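Glutathione transferase lambda1 (Populus trichocarpa, PDB 4PQH) binds glutathione and probably acts as a thiol-transferase, as a monomeric glutathione transferase of the Lambda class found in land plants. Local coordinates at residues S128-N133 / A176-R181; G161-G166 / E206-V211. One frame throughout, in Å; residues are numbered along the deposited sequence. Where two conformers were deposited one is given.

Overall arrangement
Following the chain from the thioredoxin-like N-terminal domain into the all-helical C-terminal domain, helix 113-137 contributes 128-133, the first half of interaction 1. The chain then runs through helix 144-154 and the loop holding 161-166 before helix 170-190 returns with 176-181 and closes interaction 1 across 42 residues. Interaction 2 closes later, when the end of helix 199-208 brings 206-211 against that loop. The segments alternate along the chain, so the two closures cross. Their centres lie about 17 Å apart, yet they touch directly: Ala176 CB is 3.8 Å from Met208 CE, which joins helix 170-190 to the end of helix 199-208.

Interaction 1. Residues S128-N133 / A176-R181; sequences SFSKAN and APFIER
Phe129 swings its ring out opposite the backbone N (chi1 -178°), which carries it toward helix 170-190, while Phe178, whose CG is turned anti to the carbonyl carbon, sends its ring to the neighbourhood of Ser130. The two helical segments run nearly parallel, 12° apart, and their axes approach no closer than 11.3 Å, a gap wide enough to be bridged by side chains. At the far end of the Phe129 ring, CZ meets Ile179 CG1 at 3.8 Å, the two side chains crossing at about a right angle. Phe178 CB lies at the ring edge, near its plane, 4.3 Å from Phe129 CE2. Alongside this apolar pair, Ser130 OG approaches the Phe178 ring obliquely, 3.6 Å from CD1.

The Phe129 ring is also covered from within its own helix. Asn133 lays its ND2 over the ring centre, 3.7 Å above the plane, and donates a nearly straight hydrogen bond to Phe129 O (2.9 Å). That oxygen takes the backbone N of Asn133 as well, the two donors arriving from opposite faces of the carbonyl plane. Phe148 and Tyr175 meet the Phe129 ring edge-to-face. Phe178 in turn makes an edge-to-face contact with Tyr38 of the glutathione pocket, and its side chain lies about 7 Å from the bound glutathione.

Between the two segments, the contact is carbon against carbon plus one hydroxyl near a ring, whereas the buried amide of Asn133 spends an N-H on its own helix, tying polar satisfaction to the covering of an aromatic face.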
loop_
_atom_site.group_PDB
_atom_site.type_symbol
_atom_site.label_atom_id
_atom_site.label_comp_id
_atom_site.label_asym_id
_atom_site.label_seq_id
_atom_site.Cartn_x
_atom_site.Cartn_y
_atom_site.Cartn_z
ATOM N N SER A 128 -7.076 9.395 8.816
ATOM C CA SER A 128 -7.718 9.236 10.118
ATOM C C SER A 128 -7.478 7.846 10.666
ATOM O O SER A 128 -7.278 7.668 11.863
ATOM C CB SER A 128 -9.226 9.484 10.014
ATOM O OG SER A 128 -9.503 10.760 9.463
ATOM N N PHE A 129 -7.512 6.854 9.783
ATOM C CA PHE A 129 -7.292 5.477 10.186
ATOM C C PHE A 129 -5.899 5.296 10.797
ATOM O O PHE A 129 -5.746 4.709 11.871
ATOM C CB PHE A 129 -7.476 4.551 8.983
ATOM C CG PHE A 129 -7.326 3.098 9.313
ATOM C CD1 PHE A 129 -8.272 2.446 10.095
ATOM C CD2 PHE A 129 -6.230 2.385 8.851
ATOM C CE1 PHE A 129 -8.136 1.092 10.393
ATOM C CE2 PHE A 129 -6.088 1.033 9.142
ATOM C CZ PHE A 129 -7.042 0.391 9.919
ATOM N N SER A 130 -4.882 5.792 10.104
ATOM C CA SER A 130 -3.517 5.752 10.623
ATOM C C SER A 130 -3.371 6.545 11.918
ATOM O O SER A 130 -2.754 6.080 12.884
ATOM C CB SER A 130 -2.532 6.283 9.577
ATOM O OG SER A 130 -2.117 5.251 8.706
ATOM N N LYS A 131 -3.956 7.735 11.940
ATOM C CA LYS A 131 -3.852 8.599 13.111
ATOM C C LYS A 131 -4.470 7.934 14.341
ATOM O O LYS A 131 -3.884 7.947 15.413
ATOM C CB LYS A 131 -4.497 9.953 12.826
ATOM C CG LYS A 131 -4.337 10.962 13.933
ATOM C CD LYS A 131 -4.623 12.363 13.434
ATOM C CE LYS A 131 -4.560 13.341 14.577
ATOM N NZ LYS A 131 -4.511 14.770 14.139
ATOM N N ALA A 132 -5.628 7.306 14.164
ATOM C CA ALA A 132 -6.307 6.620 15.258
ATOM C C ALA A 132 -5.455 5.486 15.828
ATOM O O ALA A 132 -5.338 5.318 17.054
ATOM C CB ALA A 132 -7.640 6.073 14.784
ATOM N N ASN A 133 -4.851 4.705 14.941
ATOM C CA ASN A 133 -4.010 3.609 15.391
ATOM C C ASN A 133 -2.744 4.096 16.072
ATOM O O ASN A 133 -2.380 3.610 17.141
ATOM C CB ASN A 133 -3.712 2.666 14.231
ATOM C CG ASN A 133 -4.839 1.702 13.988
ATOM O OD1 ASN A 133 -4.893 0.646 14.604
ATOM N ND2 ASN A 133 -5.772 2.078 13.125
ATOM N N ALA A 176 -4.284 -2.588 3.032
ATOM C CA ALA A 176 -3.572 -3.816 3.385
ATOM C C ALA A 176 -2.243 -3.629 4.145
ATOM O O ALA A 176 -2.035 -4.286 5.154
ATOM C CB ALA A 176 -3.404 -4.751 2.172
ATOM N N PRO A 177 -1.353 -2.722 3.690
ATOM C CA PRO A 177 -0.087 -2.586 4.435
ATOM C C PRO A 177 -0.257 -2.053 5.853
ATOM O O PRO A 177 0.525 -2.384 6.743
ATOM C CB PRO A 177 0.691 -1.563 3.600
ATOM C CG PRO A 177 0.139 -1.750 2.199
ATOM C CD PRO A 177 -1.333 -1.906 2.465
ATOM N N PHE A 178 -1.284 -1.247 6.065
ATOM C CA PHE A 178 -1.519 -0.678 7.375
ATOM C C PHE A 178 -2.209 -1.642 8.324
ATOM O O PHE A 178 -1.795 -1.775 9.479
ATOM C CB PHE A 178 -2.207 0.669 7.223
ATOM C CG PHE A 178 -1.318 1.675 6.561
ATOM C CD1 PHE A 178 -0.384 2.378 7.310
ATOM C CD2 PHE A 178 -1.341 1.846 5.188
ATOM C CE1 PHE A 178 0.472 3.258 6.709
ATOM C CE2 PHE A 178 -0.475 2.731 4.581
ATOM C CZ PHE A 178 0.429 3.450 5.351
ATOM N N ILE A 179 -3.204 -2.378 7.839
ATOM C CA ILE A 179 -3.817 -3.411 8.664
ATOM C C ILE A 179 -2.794 -4.518 8.983
ATOM O O ILE A 179 -2.752 -5.037 10.100
ATOM C CB ILE A 179 -5.110 -3.944 8.014
ATOM C CG1 ILE A 179 -6.146 -2.811 7.982
ATOM C CG2 ILE A 179 -5.628 -5.158 8.773
ATOM C CD1 ILE A 179 -7.460 -3.176 7.308
ATOM N N GLU A 180 -1.929 -4.820 8.017
ATOM C CA GLU A 180 -0.858 -5.799 8.194
ATOM C C GLU A 180 0.039 -5.448 9.379
ATOM O O GLU A 180 0.501 -6.326 10.095
ATOM C CB GLU A 180 -0.017 -5.875 6.916
ATOM C CG GLU A 180 1.236 -6.716 7.004
ATOM C CD GLU A 180 2.043 -6.688 5.717
ATOM O OE1 GLU A 180 1.435 -6.755 4.630
ATOM O OE2 GLU A 180 3.287 -6.609 5.785
ATOM N N ARG A 181 0.283 -4.158 9.580
ATOM C CA ARG A 181 1.150 -3.712 10.664
ATOM C C ARG A 181 0.373 -3.490 11.958
ATOM O O ARG A 181 0.840 -3.863 13.035
ATOM C CB ARG A 181 1.897 -2.445 10.250
ATOM C CG ARG A 181 3.004 -2.718 9.248
ATOM C CD ARG A 181 3.289 -1.504 8.381
ATOM N NE ARG A 181 4.428 -1.733 7.496
ATOM C CZ ARG A 181 4.377 -2.447 6.378
ATOM N NH1 ARG A 181 3.237 -3.009 5.998
ATOM N NH2 ARG A 181 5.469 -2.599 5.638
#

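Interaction 2. Residues G161-G166 / E206-V211; sequences GPFFLG and EEMNKV. Unlike the reference sequence in segment 206-211: Val211 (reference Ile).
Phe163 brings the end of its ring between Glu207 and Met208, and here the contact is tight. Met208 SD, in one of two deposited conformers, lies 3.6 Å from Phe163 CE1, a Met-aromatic contact made obliquely, with the sulfur 66° off the ring normal; bends at chi2 and chi3 curl the chain to put it there. From the other side of the ring plane, also obliquely, Glu207 CB packs 3.8 Å from Phe163 CZ. On the buried Met208 side the packing continues into the domain: Phe168 meets the Phe163 ring edge-to-face, and Met208 also touches Tyr214.

The Pro162 and Glu207 side is partly exposed. Pro162 crosses Glu207 at about a right angle, its CG 3.9 Å from Glu207 CG, so the acidic residue contributes its methylenes to the contact. Its carboxylate turns instead to its own segment, where Lys210 NZ forms a salt bridge with OE2 at 2.8 Å, on its syn side but somewhat out of the carboxylate plane.

Segment 161-166 carries a type I turn from Phe163 to Gly166, closed by backbone bonds in both directions; a second, Met208 to Val211, follows the helical residues of 206-211. The arrangement joins an interhelical loop to a helix end within the all-helical C-terminal domain of the GST fold.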
loop_
_atom_site.group_PDB
_atom_site.type_symbol
_atom_site.label_atom_id
_atom_site.label_comp_id
_atom_site.label_asym_id
_atom_site.label_seq_id
_atom_site.Cartn_x
_atom_site.Cartn_y
_atom_site.Cartn_z
ATOM N N GLY A 161 -19.171 -8.900 -2.798
ATOM C CA GLY A 161 -17.870 -9.496 -2.575
ATOM C C GLY A 161 -17.395 -9.143 -1.178
ATOM O O GLY A 161 -18.057 -8.383 -0.484
ATOM N N PRO A 162 -16.258 -9.716 -0.753
ATOM C CA PRO A 162 -15.778 -9.556 0.625
ATOM C C PRO A 162 -14.903 -8.325 0.831
ATOM O O PRO A 162 -14.427 -8.087 1.948
ATOM C CB PRO A 162 -14.963 -10.834 0.842
ATOM C CG PRO A 162 -14.400 -11.143 -0.506
ATOM C CD PRO A 162 -15.446 -10.692 -1.506
ATOM N N PHE A 163 -14.703 -7.551 -0.226
ATOM C CA PHE A 163 -13.776 -6.418 -0.185
ATOM C C PHE A 163 -14.530 -5.107 -0.051
ATOM O O PHE A 163 -15.752 -5.095 -0.022
ATOM C CB PHE A 163 -12.891 -6.451 -1.432
ATOM C CG PHE A 163 -12.002 -7.658 -1.484
ATOM C CD1 PHE A 163 -10.952 -7.804 -0.592
ATOM C CD2 PHE A 163 -12.228 -8.665 -2.399
ATOM C CE1 PHE A 163 -10.139 -8.926 -0.643
ATOM C CE2 PHE A 163 -11.410 -9.774 -2.448
ATOM C CZ PHE A 163 -10.378 -9.911 -1.568
ATOM N N PHE A 164 -13.809 -3.998 0.093
ATOM C CA PHE A 164 -14.470 -2.722 0.361
ATOM C C PHE A 164 -15.514 -2.317 -0.672
ATOM O O PHE A 164 -16.578 -1.813 -0.313
ATOM C CB PHE A 164 -13.457 -1.587 0.539
ATOM C CG PHE A 164 -12.725 -1.622 1.851
ATOM C CD1 PHE A 164 -13.378 -1.310 3.031
ATOM C CD2 PHE A 164 -11.386 -1.964 1.894
ATOM C CE1 PHE A 164 -12.700 -1.340 4.243
ATOM C CE2 PHE A 164 -10.696 -1.984 3.099
ATOM C CZ PHE A 164 -11.360 -1.676 4.273
ATOM N N LEU A 165 -15.221 -2.554 -1.950
ATOM C CA LEU A 165 -16.171 -2.235 -3.011
ATOM C C LEU A 165 -16.832 -3.496 -3.548
ATOM O O LEU A 165 -17.254 -3.541 -4.696
ATOM C CB LEU A 165 -15.477 -1.480 -4.141
ATOM C CG LEU A 165 -14.649 -0.280 -3.674
ATOM C CD1 LEU A 165 -14.055 0.384 -4.896
ATOM C CD2 LEU A 165 -15.487 0.700 -2.851
ATOM N N GLY A 166 -16.938 -4.514 -2.704
ATOM C CA GLY A 166 -17.446 -5.808 -3.130
ATOM C C GLY A 166 -16.307 -6.611 -3.732
ATOM O O GLY A 166 -15.635 -7.387 -3.051
ATOM N N GLU A 206 -8.776 -12.594 5.951
ATOM C CA GLU A 206 -8.618 -13.929 5.386
ATOM C C GLU A 206 -8.567 -13.902 3.857
ATOM O O GLU A 206 -7.754 -14.604 3.249
ATOM C CB GLU A 206 -9.714 -14.886 5.868
ATOM C CG GLU A 206 -9.549 -16.296 5.322
ATOM C CD GLU A 206 -10.498 -17.292 5.947
ATOM O OE1 GLU A 206 -11.572 -16.878 6.429
ATOM O OE2 GLU A 206 -10.163 -18.495 5.955
ATOM N N GLU A 207 -9.413 -13.082 3.242
ATOM C CA GLU A 207 -9.446 -13.014 1.791
ATOM C C GLU A 207 -8.214 -12.317 1.209
ATOM O O GLU A 207 -7.693 -12.731 0.171
ATOM C CB GLU A 207 -10.744 -12.359 1.338
ATOM C CG GLU A 207 -11.986 -13.218 1.664
ATOM C CD GLU A 207 -11.883 -14.643 1.125
ATOM O OE1 GLU A 207 -11.573 -14.808 -0.080
ATOM O OE2 GLU A 207 -12.092 -15.595 1.912
ATOM N N MET A 208 -7.746 -11.268 1.877
ATOM C CA MET A 208 -6.517 -10.607 1.451
ATOM C C MET A 208 -5.352 -11.573 1.489
ATOM O O MET A 208 -4.514 -11.595 0.585
ATOM C CB MET A 208 -6.206 -9.417 2.350
ATOM C CG MET A 208 -7.038 -8.204 2.040
ATOM S SD MET A 208 -6.881 -7.655 0.323
ATOM C CE MET A 208 -5.102 -7.491 0.143
ATOM N N ASN A 209 -5.303 -12.383 2.538
ATOM C CA ASN A 209 -4.202 -13.325 2.694
ATOM C C ASN A 209 -4.181 -14.441 1.659
ATOM O O ASN A 209 -3.209 -15.183 1.571
ATOM C CB ASN A 209 -4.177 -13.913 4.100
ATOM C CG ASN A 209 -3.692 -12.921 5.137
ATOM O OD1 ASN A 209 -3.059 -11.918 4.811
ATOM N ND2 ASN A 209 -3.975 -13.207 6.394
ATOM N N LYS A 210 -5.254 -14.564 0.879
ATOM C CA LYS A 210 -5.289 -15.541 -0.201
ATOM C C LYS A 210 -4.752 -14.948 -1.495
ATOM O O LYS A 210 -4.594 -15.653 -2.491
ATOM C CB LYS A 210 -6.717 -16.025 -0.434
ATOM C CG LYS A 210 -7.279 -16.829 0.706
ATOM C CD LYS A 210 -8.760 -17.096 0.516
ATOM C CE LYS A 210 -9.308 -17.825 1.715
ATOM N NZ LYS A 210 -10.778 -18.071 1.578
ATOM N N VAL A 211 -4.509 -13.644 -1.494
ATOM C CA VAL A 211 -4.054 -12.965 -2.698
ATOM C C VAL A 211 -2.535 -13.033 -2.769
ATOM O O VAL A 211 -1.832 -12.321 -2.043
ATOM C CB VAL A 211 -4.515 -11.491 -2.727
ATOM C CG1 VAL A 211 -3.978 -10.782 -3.962
ATOM C CG2 VAL A 211 -6.039 -11.397 -2.661
#